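Epimerase domain-containing protein (Bacillus cereus HuA2-4, PDB 6ZLK) interconverts UDP-glucuronic acid and UDP-galacturonic acid by epimerisation at C4 of the sugar, using bound NAD. Local coordinates at residues L159-H164 against I169-L174; L203-D208 against D252-L257; E246-L251 against V297-G302. One frame throughout, in Å; residues are numbered along the deposited sequence.

Contact 1 (L159-H164 against I169-L174)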
loop_
_atom_site.group_PDB
_atom_site.type_symbol
_atom_site.label_atom_id
_atom_site.label_comp_id
_atom_site.label_asym_id
_atom_site.label_seq_id
_atom_site.Cartn_x
_atom_site.Cartn_y
_atom_site.Cartn_z
ATOM N N LEU A 159 -0.958 -0.713 -7.362
ATOM C CA LEU A 159 -1.858 -1.598 -8.110
ATOM C C LEU A 159 -1.888 -1.200 -9.588
ATOM O O LEU A 159 -1.821 -2.060 -10.468
ATOM C CB LEU A 159 -3.269 -1.521 -7.522
ATOM C CG LEU A 159 -3.445 -2.299 -6.227
ATOM C CD1 LEU A 159 -4.797 -1.967 -5.606
ATOM C CD2 LEU A 159 -3.297 -3.786 -6.474
ATOM N N CYS A 160 -1.962 0.090 -9.895
ATOM C CA CYS A 160 -1.894 0.557 -11.294
ATOM C C CYS A 160 -0.617 0.011 -11.956
ATOM O O CYS A 160 -0.749 -0.548 -13.057
ATOM C CB CYS A 160 -1.926 2.074 -11.423
ATOM S SG CYS A 160 -3.532 2.797 -10.976
ATOM N N HIS A 161 0.542 0.116 -11.298
ATOM C CA HIS A 161 1.768 -0.393 -11.946
ATOM C C HIS A 161 1.670 -1.908 -12.111
ATOM O O HIS A 161 2.188 -2.409 -13.130
ATOM C CB HIS A 161 2.999 -0.023 -11.156
ATOM C CG HIS A 161 3.255 1.440 -11.164
ATOM N ND1 HIS A 161 3.528 2.118 -12.359
ATOM C CD2 HIS A 161 3.318 2.343 -10.170
ATOM C CE1 HIS A 161 3.718 3.402 -12.061
ATOM N NE2 HIS A 161 3.627 3.549 -10.735
ATOM N N VAL A 162 1.103 -2.654 -11.159
ATOM C CA VAL A 162 0.979 -4.122 -11.316
ATOM C C VAL A 162 0.159 -4.441 -12.550
ATOM O O VAL A 162 0.553 -5.283 -13.336
ATOM C CB VAL A 162 0.356 -4.738 -10.051
ATOM C CG1 VAL A 162 -0.144 -6.139 -10.303
ATOM C CG2 VAL A 162 1.360 -4.636 -8.890
ATOM N N TYR A 163 -0.942 -3.752 -12.778
ATOM C CA TYR A 163 -1.856 -4.111 -13.872
ATOM C C TYR A 163 -1.330 -3.587 -15.210
ATOM O O TYR A 163 -1.575 -4.232 -16.237
ATOM C CB TYR A 163 -3.262 -3.663 -13.508
ATOM C CG TYR A 163 -3.902 -4.623 -12.553
ATOM C CD1 TYR A 163 -3.657 -4.576 -11.192
ATOM C CD2 TYR A 163 -4.760 -5.612 -13.015
ATOM C CE1 TYR A 163 -4.233 -5.484 -10.323
ATOM C CE2 TYR A 163 -5.373 -6.505 -12.156
ATOM C CZ TYR A 163 -5.059 -6.483 -10.817
ATOM O OH TYR A 163 -5.602 -7.299 -9.881
ATOM N N HIS A 164 -0.564 -2.509 -15.208
ATOM C CA HIS A 164 0.091 -1.967 -16.421
ATOM C C HIS A 164 1.155 -2.992 -16.847
ATOM O O HIS A 164 1.164 -3.413 -18.021
ATOM C CB HIS A 164 0.674 -0.589 -16.108
ATOM C CG HIS A 164 1.503 -0.064 -17.223
ATOM N ND1 HIS A 164 2.830 0.265 -17.044
ATOM C CD2 HIS A 164 1.252 0.082 -18.541
ATOM C CE1 HIS A 164 3.302 0.742 -18.198
ATOM N NE2 HIS A 164 2.383 0.611 -19.136
ATOM N N ILE A 169 -2.689 -2.614 -19.070
ATOM C CA ILE A 169 -3.668 -1.529 -18.806
ATOM C C ILE A 169 -2.950 -0.194 -18.917
ATOM O O ILE A 169 -1.920 0.022 -18.268
ATOM C CB ILE A 169 -4.322 -1.726 -17.443
ATOM C CG1 ILE A 169 -4.948 -3.126 -17.383
ATOM C CG2 ILE A 169 -5.327 -0.616 -17.201
ATOM C CD1 ILE A 169 -5.763 -3.440 -16.187
ATOM N N PRO A 170 -3.485 0.770 -19.726
ATOM C CA PRO A 170 -2.785 1.999 -20.061
ATOM C C PRO A 170 -2.961 3.074 -18.966
ATOM O O PRO A 170 -3.596 4.124 -19.167
ATOM C CB PRO A 170 -3.420 2.406 -21.390
ATOM C CG PRO A 170 -4.845 1.974 -21.192
ATOM C CD PRO A 170 -4.697 0.609 -20.542
ATOM N N ILE A 171 -2.289 2.831 -17.835
ATOM C CA ILE A 171 -2.392 3.708 -16.645
ATOM C C ILE A 171 -1.611 4.985 -16.853
ATOM O O ILE A 171 -0.546 5.004 -17.482
ATOM C CB ILE A 171 -1.988 2.980 -15.349
ATOM C CG1 ILE A 171 -0.486 2.714 -15.269
ATOM C CG2 ILE A 171 -2.825 1.734 -15.173
ATOM C CD1 ILE A 171 0.263 3.644 -14.362
ATOM N N VAL A 172 -2.120 6.054 -16.241
ATOM C CA VAL A 172 -1.428 7.333 -16.033
ATOM C C VAL A 172 -1.769 7.728 -14.595
ATOM O O VAL A 172 -2.959 7.606 -14.238
ATOM C CB VAL A 172 -1.951 8.421 -16.990
ATOM C CG1 VAL A 172 -1.259 9.725 -16.682
ATOM C CG2 VAL A 172 -1.798 8.019 -18.472
ATOM N N ILE A 173 -0.787 8.139 -13.835
ATOM C CA ILE A 173 -1.034 8.565 -12.432
ATOM C C ILE A 173 -0.806 10.059 -12.289
ATOM O O ILE A 173 0.243 10.560 -12.644
ATOM C CB ILE A 173 -0.194 7.747 -11.436
ATOM C CG1 ILE A 173 -0.566 6.260 -11.433
ATOM C CG2 ILE A 173 -0.272 8.390 -10.057
ATOM C CD1 ILE A 173 0.485 5.358 -10.839
ATOM N N LEU A 174 -1.798 10.786 -11.806
ATOM C CA LEU A 174 -1.681 12.220 -11.502
ATOM C C LEU A 174 -1.640 12.359 -9.981
ATOM O O LEU A 174 -2.549 11.908 -9.316
ATOM C CB LEU A 174 -2.826 13.043 -12.111
ATOM C CG LEU A 174 -3.096 12.833 -13.585
ATOM C CD1 LEU A 174 -4.269 13.730 -14.045
ATOM C CD2 LEU A 174 -1.827 13.137 -14.374
#

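Contact 2 (L203-D208 against D252-L257). With UGA (uridine-5'-diphosphate-glucuronic acid), chain F.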
loop_
_atom_site.group_PDB
_atom_site.type_symbol
_atom_site.label_atom_id
_atom_site.label_comp_id
_atom_site.label_asym_id
_atom_site.label_seq_id
_atom_site.Cartn_x
_atom_site.Cartn_y
_atom_site.Cartn_z
ATOM N N LEU A 203 -10.383 31.104 14.188
ATOM C CA LEU A 203 -9.836 30.267 13.090
ATOM C C LEU A 203 -9.067 29.110 13.735
ATOM O O LEU A 203 -8.144 29.362 14.546
ATOM C CB LEU A 203 -8.973 31.107 12.176
ATOM C CG LEU A 203 -9.694 31.713 10.977
ATOM C CD1 LEU A 203 -10.856 32.569 11.387
ATOM C CD2 LEU A 203 -8.731 32.496 10.081
ATOM N N THR A 204 -9.391 27.881 13.354
ATOM C CA THR A 204 -8.733 26.682 13.908
ATOM C C THR A 204 -7.448 26.471 13.127
ATOM O O THR A 204 -7.548 26.067 11.971
ATOM C CB THR A 204 -9.635 25.453 13.879
ATOM O OG1 THR A 204 -10.076 25.197 12.547
ATOM C CG2 THR A 204 -10.833 25.559 14.810
ATOM N N ILE A 205 -6.293 26.631 13.770
ATOM C CA ILE A 205 -4.998 26.453 13.092
ATOM C C ILE A 205 -4.343 25.244 13.736
ATOM O O ILE A 205 -4.167 25.276 14.947
ATOM C CB ILE A 205 -4.148 27.714 13.236
ATOM C CG1 ILE A 205 -4.861 28.903 12.591
ATOM C CG2 ILE A 205 -2.744 27.481 12.659
ATOM C CD1 ILE A 205 -4.197 30.258 12.855
ATOM N N PHE A 206 -3.950 24.239 12.958
ATOM C CA PHE A 206 -3.277 23.042 13.500
ATOM C C PHE A 206 -1.789 23.345 13.532
ATOM O O PHE A 206 -1.200 23.779 12.521
ATOM C CB PHE A 206 -3.714 21.781 12.732
ATOM C CG PHE A 206 -5.200 21.588 12.658
ATOM C CD1 PHE A 206 -6.035 22.060 13.670
ATOM C CD2 PHE A 206 -5.790 20.962 11.579
ATOM C CE1 PHE A 206 -7.409 21.884 13.608
ATOM C CE2 PHE A 206 -7.155 20.764 11.534
ATOM C CZ PHE A 206 -7.968 21.223 12.538
ATOM N N GLY A 207 -1.207 23.273 14.720
ATOM C CA GLY A 207 0.186 23.666 14.911
ATOM C C GLY A 207 0.310 25.160 14.795
ATOM O O GLY A 207 -0.658 25.860 15.160
ATOM N N ASP A 208 1.421 25.665 14.302
ATOM C CA ASP A 208 1.693 27.124 14.412
ATOM C C ASP A 208 1.280 27.851 13.116
ATOM O O ASP A 208 1.338 29.061 13.075
ATOM C CB ASP A 208 3.145 27.415 14.749
ATOM C CG ASP A 208 4.140 26.907 13.735
ATOM O OD1 ASP A 208 3.735 26.571 12.608
ATOM O OD2 ASP A 208 5.333 26.806 14.106
ATOM N N ASP A 252 -0.045 32.812 5.926
ATOM C CA ASP A 252 -0.031 33.676 4.719
ATOM C C ASP A 252 -1.458 33.724 4.169
ATOM O O ASP A 252 -1.908 34.821 3.814
ATOM C CB ASP A 252 0.874 33.124 3.612
ATOM C CG ASP A 252 2.367 33.136 3.842
ATOM O OD1 ASP A 252 2.786 33.974 4.678
ATOM O OD2 ASP A 252 3.093 32.256 3.194
ATOM N N ILE A 253 -2.122 32.572 4.077
ATOM C CA ILE A 253 -3.490 32.439 3.527
ATOM C C ILE A 253 -4.426 33.282 4.385
ATOM O O ILE A 253 -5.290 34.015 3.823
ATOM C CB ILE A 253 -3.895 30.953 3.468
ATOM C CG1 ILE A 253 -3.055 30.164 2.461
ATOM C CG2 ILE A 253 -5.381 30.809 3.182
ATOM C CD1 ILE A 253 -3.188 30.572 1.053
ATOM N N ILE A 254 -4.341 33.115 5.718
ATOM C CA ILE A 254 -5.229 33.863 6.626
ATOM C C ILE A 254 -5.037 35.357 6.337
ATOM O O ILE A 254 -6.069 36.043 6.269
ATOM C CB ILE A 254 -4.981 33.487 8.085
ATOM C CG1 ILE A 254 -5.439 32.058 8.345
ATOM C CG2 ILE A 254 -5.681 34.484 8.996
ATOM C CD1 ILE A 254 -5.048 31.512 9.691
ATOM N N SER A 255 -3.821 35.864 6.166
ATOM C CA SER A 255 -3.606 37.308 5.874
ATOM C C SER A 255 -4.286 37.695 4.572
ATOM O O SER A 255 -4.897 38.755 4.520
ATOM C CB SER A 255 -2.182 37.679 5.849
ATOM O OG SER A 255 -1.675 37.497 7.148
ATOM N N MET A 256 -4.180 36.857 3.564
ATOM C CA MET A 256 -4.795 37.158 2.265
ATOM C C MET A 256 -6.304 37.172 2.451
ATOM O O MET A 256 -6.941 38.056 1.845
ATOM C CB MET A 256 -4.415 36.068 1.265
ATOM C CG MET A 256 -2.929 36.093 0.999
ATOM S SD MET A 256 -2.494 34.846 -0.214
ATOM C CE MET A 256 -2.953 35.849 -1.621
ATOM N N LEU A 257 -6.856 36.291 3.279
ATOM C CA LEU A 257 -8.318 36.220 3.481
ATOM C C LEU A 257 -8.762 37.454 4.272
ATOM O O LEU A 257 -9.879 37.930 4.017
ATOM C CB LEU A 257 -8.709 34.918 4.188
ATOM C CG LEU A 257 -8.687 33.666 3.303
ATOM C CD1 LEU A 257 -8.851 32.446 4.191
ATOM C CD2 LEU A 257 -9.751 33.723 2.243
HETATM C "C1'" UGA F . -5.502 17.877 0.935
HETATM C "C2'" UGA F . -6.708 16.967 0.763
HETATM O "O2'" UGA F . -7.467 17.027 1.965
HETATM C "C3'" UGA F . -6.323 15.532 0.490
HETATM O "O3'" UGA F . -7.510 14.839 0.099
HETATM C "C4'" UGA F . -5.263 15.419 -0.593
HETATM O "O4'" UGA F . -4.825 14.056 -0.665
HETATM C "C5'" UGA F . -4.078 16.342 -0.268
HETATM O "O5'" UGA F . -4.552 17.681 -0.097
HETATM C "C6'" UGA F . -2.939 16.391 -1.301
HETATM O "O'P" UGA F . -2.597 15.387 -1.882
HETATM O "O'Q" UGA F . -2.352 17.424 -1.482
HETATM P PB UGA F . -4.138 18.773 2.993
HETATM O O1B UGA F . -2.928 19.238 2.301
HETATM O O2B UGA F . -4.083 18.247 4.383
HETATM O O3B UGA F . -4.982 17.644 2.227
HETATM O O3A UGA F . -5.189 19.969 2.888
HETATM P PA UGA F . -6.035 20.875 3.894
HETATM O O1A UGA F . -7.005 20.012 4.574
HETATM O O2A UGA F . -6.489 22.041 3.119
HETATM O O5D UGA F . -4.921 21.327 4.969
HETATM C C5D UGA F . -3.813 22.144 4.642
HETATM C C4D UGA F . -3.164 22.578 5.921
HETATM O O4D UGA F . -4.110 23.293 6.752
HETATM C C3D UGA F . -2.623 21.436 6.788
HETATM O O3D UGA F . -1.277 21.816 7.085
HETATM C C2D UGA F . -3.523 21.421 8.026
HETATM O O2D UGA F . -2.750 21.276 9.207
HETATM C C1D UGA F . -4.046 22.850 8.090
HETATM N N1 UGA F . -5.386 22.990 8.680
HETATM C C6 UGA F . -6.457 22.288 8.201
HETATM C C2 UGA F . -5.526 23.977 9.645
HETATM O O2 UGA F . -4.585 24.613 10.107
HETATM N N3 UGA F . -6.804 24.182 10.054
HETATM C C4 UGA F . -7.929 23.517 9.625
HETATM O O4 UGA F . -9.006 23.809 10.138
HETATM C C5 UGA F . -7.703 22.492 8.639
#

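Contact 3 (E246-L251 against V297-G302). With UGB ((2S,3R,4S,5R,6R)-6-[[[(2R,3S,4R,5R)-5-(2,4-dioxopyrimidin-1-yl)-3,4-dihydroxy-oxolan-2-yl]methoxy-hydroxy-phosphoryl]oxy-hydroxy-phosphoryl]oxy-3,4,5-trihydroxy-oxane-2-carboxylic acid), chain G.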
loop_
_atom_site.group_PDB
_atom_site.type_symbol
_atom_site.label_atom_id
_atom_site.label_comp_id
_atom_site.label_asym_id
_atom_site.label_seq_id
_atom_site.Cartn_x
_atom_site.Cartn_y
_atom_site.Cartn_z
ATOM N N GLU A 246 1.442 29.013 -6.697
ATOM C CA GLU A 246 2.060 29.760 -5.570
ATOM C C GLU A 246 1.962 28.917 -4.299
ATOM O O GLU A 246 0.852 28.522 -3.934
ATOM C CB GLU A 246 1.347 31.092 -5.366
ATOM C CG GLU A 246 1.566 32.096 -6.487
ATOM C CD GLU A 246 0.691 33.355 -6.539
ATOM O OE1 GLU A 246 -0.203 33.552 -5.646
ATOM O OE2 GLU A 246 0.900 34.153 -7.513
ATOM N N GLN A 247 3.077 28.685 -3.638
ATOM C CA GLN A 247 3.125 27.953 -2.354
ATOM C C GLN A 247 2.879 28.988 -1.270
ATOM O O GLN A 247 3.256 30.134 -1.429
ATOM C CB GLN A 247 4.434 27.184 -2.187
ATOM C CG GLN A 247 4.656 26.129 -3.269
ATOM C CD GLN A 247 5.101 26.704 -4.604
ATOM O OE1 GLN A 247 6.028 27.512 -4.655
ATOM N NE2 GLN A 247 4.408 26.355 -5.692
ATOM N N ALA A 248 2.233 28.601 -0.178
ATOM C CA ALA A 248 1.996 29.565 0.906
ATOM C C ALA A 248 1.850 28.820 2.236
ATOM O O ALA A 248 1.472 27.627 2.236
ATOM C CB ALA A 248 0.758 30.399 0.645
ATOM N N SER A 249 2.038 29.539 3.337
ATOM C CA SER A 249 1.719 28.991 4.679
ATOM C C SER A 249 0.225 29.207 4.981
ATOM O O SER A 249 -0.410 30.079 4.380
ATOM C CB SER A 249 2.595 29.578 5.734
ATOM O OG SER A 249 2.270 30.953 5.939
ATOM N N ILE A 250 -0.259 28.574 6.050
ATOM C CA ILE A 250 -1.619 28.819 6.522
ATOM C C ILE A 250 -1.704 30.239 7.069
ATOM O O ILE A 250 -2.739 30.923 6.820
ATOM C CB ILE A 250 -2.028 27.744 7.524
ATOM C CG1 ILE A 250 -2.208 26.425 6.788
ATOM C CG2 ILE A 250 -3.228 28.168 8.324
ATOM C CD1 ILE A 250 -3.425 26.398 5.887
ATOM N N LEU A 251 -0.659 30.742 7.704
ATOM C CA LEU A 251 -0.689 32.138 8.191
ATOM C C LEU A 251 -0.753 33.100 7.005
ATOM O O LEU A 251 -1.455 34.143 7.118
ATOM C CB LEU A 251 0.540 32.402 9.042
ATOM C CG LEU A 251 0.554 31.684 10.388
ATOM C CD1 LEU A 251 1.881 31.947 11.066
ATOM C CD2 LEU A 251 -0.609 32.063 11.265
ATOM N N VAL A 297 -3.510 30.438 -12.015
ATOM C CA VAL A 297 -4.385 31.196 -11.091
ATOM C C VAL A 297 -3.608 31.521 -9.814
ATOM O O VAL A 297 -3.181 30.579 -9.121
ATOM C CB VAL A 297 -5.669 30.414 -10.787
ATOM C CG1 VAL A 297 -6.530 31.162 -9.783
ATOM C CG2 VAL A 297 -6.426 30.107 -12.069
ATOM N N SER A 298 -3.493 32.806 -9.471
ATOM C CA SER A 298 -2.811 33.259 -8.249
ATOM C C SER A 298 -3.671 32.909 -7.043
ATOM O O SER A 298 -4.894 32.780 -7.162
ATOM C CB SER A 298 -2.551 34.762 -8.258
ATOM O OG SER A 298 -3.799 35.441 -8.221
ATOM N N LEU A 299 -3.038 32.795 -5.906
ATOM C CA LEU A 299 -3.770 32.605 -4.643
ATOM C C LEU A 299 -4.771 33.723 -4.407
ATOM O O LEU A 299 -5.860 33.378 -3.986
ATOM C CB LEU A 299 -2.782 32.551 -3.482
ATOM C CG LEU A 299 -2.173 31.182 -3.285
ATOM C CD1 LEU A 299 -1.021 31.282 -2.284
ATOM C CD2 LEU A 299 -3.239 30.189 -2.823
ATOM N N SER A 300 -4.452 34.985 -4.692
ATOM C CA SER A 300 -5.424 36.064 -4.374
ATOM C C SER A 300 -6.668 35.859 -5.243
ATOM O O SER A 300 -7.797 35.904 -4.712
ATOM C CB SER A 300 -4.858 37.468 -4.487
ATOM O OG SER A 300 -4.304 37.678 -5.751
ATOM N N ASP A 301 -6.499 35.544 -6.520
ATOM C CA ASP A 301 -7.664 35.314 -7.408
ATOM C C ASP A 301 -8.424 34.065 -6.938
ATOM O O ASP A 301 -9.660 34.078 -6.915
ATOM C CB ASP A 301 -7.237 35.225 -8.866
ATOM C CG ASP A 301 -6.858 36.549 -9.527
ATOM O OD1 ASP A 301 -7.152 37.625 -8.945
ATOM O OD2 ASP A 301 -6.304 36.493 -10.637
ATOM N N GLY A 302 -7.723 32.976 -6.613
ATOM C CA GLY A 302 -8.371 31.696 -6.227
ATOM C C GLY A 302 -9.091 31.815 -4.890
ATOM O O GLY A 302 -10.233 31.321 -4.786
HETATM N N1 UGB G . -5.389 23.002 8.655
HETATM C C2 UGB G . -5.515 23.983 9.623
HETATM O O2 UGB G . -4.570 24.641 10.042
HETATM N N3 UGB G . -6.793 24.176 10.063
HETATM C C4 UGB G . -7.927 23.497 9.664
HETATM O O4 UGB G . -9.008 23.784 10.176
HETATM C C5 UGB G . -7.706 22.482 8.673
HETATM C C6 UGB G . -6.466 22.276 8.218
HETATM P PA UGB G . -5.988 20.859 3.858
HETATM P PB UGB G . -4.020 18.817 3.168
HETATM O "O'P" UGB G . -7.576 15.256 1.773
HETATM O "O'Q" UGB G . -7.485 15.056 -0.312
HETATM C "C1'" UGB G . -3.614 16.563 1.926
HETATM O O1A UGB G . -6.261 22.110 3.102
HETATM O O1B UGB G . -4.570 17.919 4.226
HETATM C C1D UGB G . -4.055 22.774 8.095
HETATM C "C2'" UGB G . -2.694 16.367 0.738
HETATM O "O2'" UGB G . -1.620 17.305 0.818
HETATM O O2A UGB G . -7.100 20.080 4.456
HETATM O O2B UGB G . -2.713 19.491 3.358
HETATM C C2D UGB G . -3.755 21.288 7.946
HETATM O O2D UGB G . -3.318 20.808 9.202
HETATM C "C3'" UGB G . -3.499 16.559 -0.529
HETATM O "O3'" UGB G . -2.654 16.343 -1.666
HETATM O O3A UGB G . -5.162 19.899 2.883
HETATM O O3B UGB G . -3.974 17.940 1.834
HETATM C C3D UGB G . -2.701 21.318 6.835
HETATM O O3D UGB G . -1.412 21.558 7.377
HETATM C "C4'" UGB G . -4.731 15.650 -0.490
HETATM O "O4'" UGB G . -4.357 14.277 -0.326
HETATM C C4D UGB G . -3.141 22.499 5.956
HETATM O O4D UGB G . -4.015 23.302 6.789
HETATM C "C5'" UGB G . -5.583 16.053 0.715
HETATM O "O5'" UGB G . -4.783 15.746 1.859
HETATM C C5D UGB G . -3.856 22.133 4.683
HETATM O O5D UGB G . -4.901 21.187 4.994
HETATM C "C6'" UGB G . -6.973 15.394 0.734
HETATM O O HOH W 1 -1.605 35.783 -5.019
#

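Contact 1 (L159-H164 against I169-L174)
Cys160, His161, Tyr163 and His164 of helix 148-167 pack on Ile169, Ile171 and Ile173 where the chain turns back into strand 171-180. This is the second half of a beta-alpha-beta crossover of the Rossmann-type domain, in which the helix links the parallel neighbours 120-126 and 171-180. Helix and strand run nearly antiparallel, at 162° between the axes of the two short segments, with a closest approach of 8.8 Å.

Most of the contact is apolar. The branches of Ile171 spread over Cys160, His161 and His164: CG1 meets CB of His164 at 3.6 Å, CG2 packs on CB of Cys160, and CD1 comes within 4.1 Å of His161 ND1. Farther along the strand, the CD1 methyl of Ile173 approaches the imidazole of His161 from an oblique direction, 3.6 Å from NE2, and also reaches CB of Cys160. At the turn, Ile169 runs alongside Tyr163, in the same direction, with CD1 of Ile169 3.7 Å from CB of Tyr163. The phenol hydroxyl belongs to another interaction, a hydrogen bond to Glu111 of helix 96-113, and Trp91 of the second subunit meets the Tyr163 ring edge-to-face. That subunit packs on another flank of the helix, its Phe95 on Leu159 and its Pro145 on Val162, while His161 and Tyr163 touch both it and the strand segment.

Polar contacts gather where the two segments come closest along the chain. Ile169 N gives a weak hydrogen bond to Tyr163 O, 3.4 Å long, and Pro170 then forms the centre of an inverse gamma turn, with Ile171 N bonded back to Ile169 O. That same carbonyl oxygen faces His164: CA of His164 makes a CH...O contact with it, and CD2 of His164 lies 3.2 Å from Ile169 O, which meets the imidazole at its edge, near the ring plane.

Contact 2 (L203-D208 against D252-L257)
The uracil end of the UDP-sugar pocket is built partly along the edge of strand 203-206, and on one face of that strand Leu203 and Ile205 meet Ile254 of helix 250-261. In both pairs the side chains meet end-on: CD2 of Leu203 lies 3.7 Å from CG1 of Ile254, and CD1 of Ile205 lies 3.5 Å from CD1 of Ile254. Ile254 has CG1 anti to the carbonyl carbon (chi1 -69°) and its chain continues extended, which carries CD1 out to the strand. All three residues are buried. Strand 203-206 pairs in parallel with strand 267-270 in a small two-stranded sheet of the substrate-binding part of this epimerase. Leu203 and Ile205 point to the helix, and the residues between and after them, Thr204 and Phe206, meet the nucleotide. Phe206 N donates a nearly straight hydrogen bond (172°) to O2 of UDP-glucuronic acid, 2.9 Å long. The phenyl ring of Phe206 covers the base, one face turned to the uracil, with N3 3.7 Å above the ring plane and offset toward its rim. Thr204 O comes within 2.8 Å of N3. Farther along the same edge of the base, beyond N3, OG1 of Thr204 is 3.0 Å from O4; Arg192 also bonds to this hydroxyl.

Contact 3 (E246-L251 against V297-G302)
Glu246 runs alongside Leu299 at the start of helix 299-313, the two side chains headed opposite ways. The close packing is that of Leu299 on Ala248: CD1 of Leu299 presses on CB of Ala248 at 3.5 Å, with CB of Glu246 beside it, and Leu299 and Ala248 are both buried.

The polar half lies at the more open edge, where Glu246 is only partly covered. Its extended chain brings OE1 to Leu299 N, a hydrogen bond of 2.9 Å that meets the carboxylate from above its plane, 55° out of it. A water 2.7 Å from OE1 of Glu246 donates to that oxygen and accepts from Ser300 N, so one carboxylate oxygen serves two amides of the first helical turn, one directly and one through water. The helix dipole would probably favour the negative charge here. Ser298 is the N-cap: a chi1 of 66° turns its OG back over the first turn, where it accepts from Asp301 N at 3.2 Å.

Strand 248-249 pairs antiparallel with strand 212-217 and leads into helix 250-261. Ile250, at the start of that helix, touches the ribose of the UDP-sugar, and Ile253 and Met256 one turn and more along it also cover Leu299.

In the fold
Contact 1 lies on the opposite side of the chain's centre from the other two, its centre about 37 Å from that of contact 2 and about 32 Å from that of contact 3. It is buried and close to the second subunit, whereas no other protein chain touches contacts 2 and 3. These two share helix 250-261 and touch directly. Contact 2 is also buried and wholly apolar between its segments, with Thr204 and the backbone N of Phe206 turned to the uracil; contact 3 is partly buried and combines apolar packing with a carboxylate and water at a helix start. Contact 1 reaches the large mixed sheet through inner strand 171-180, contact 3 through short strand 248-249.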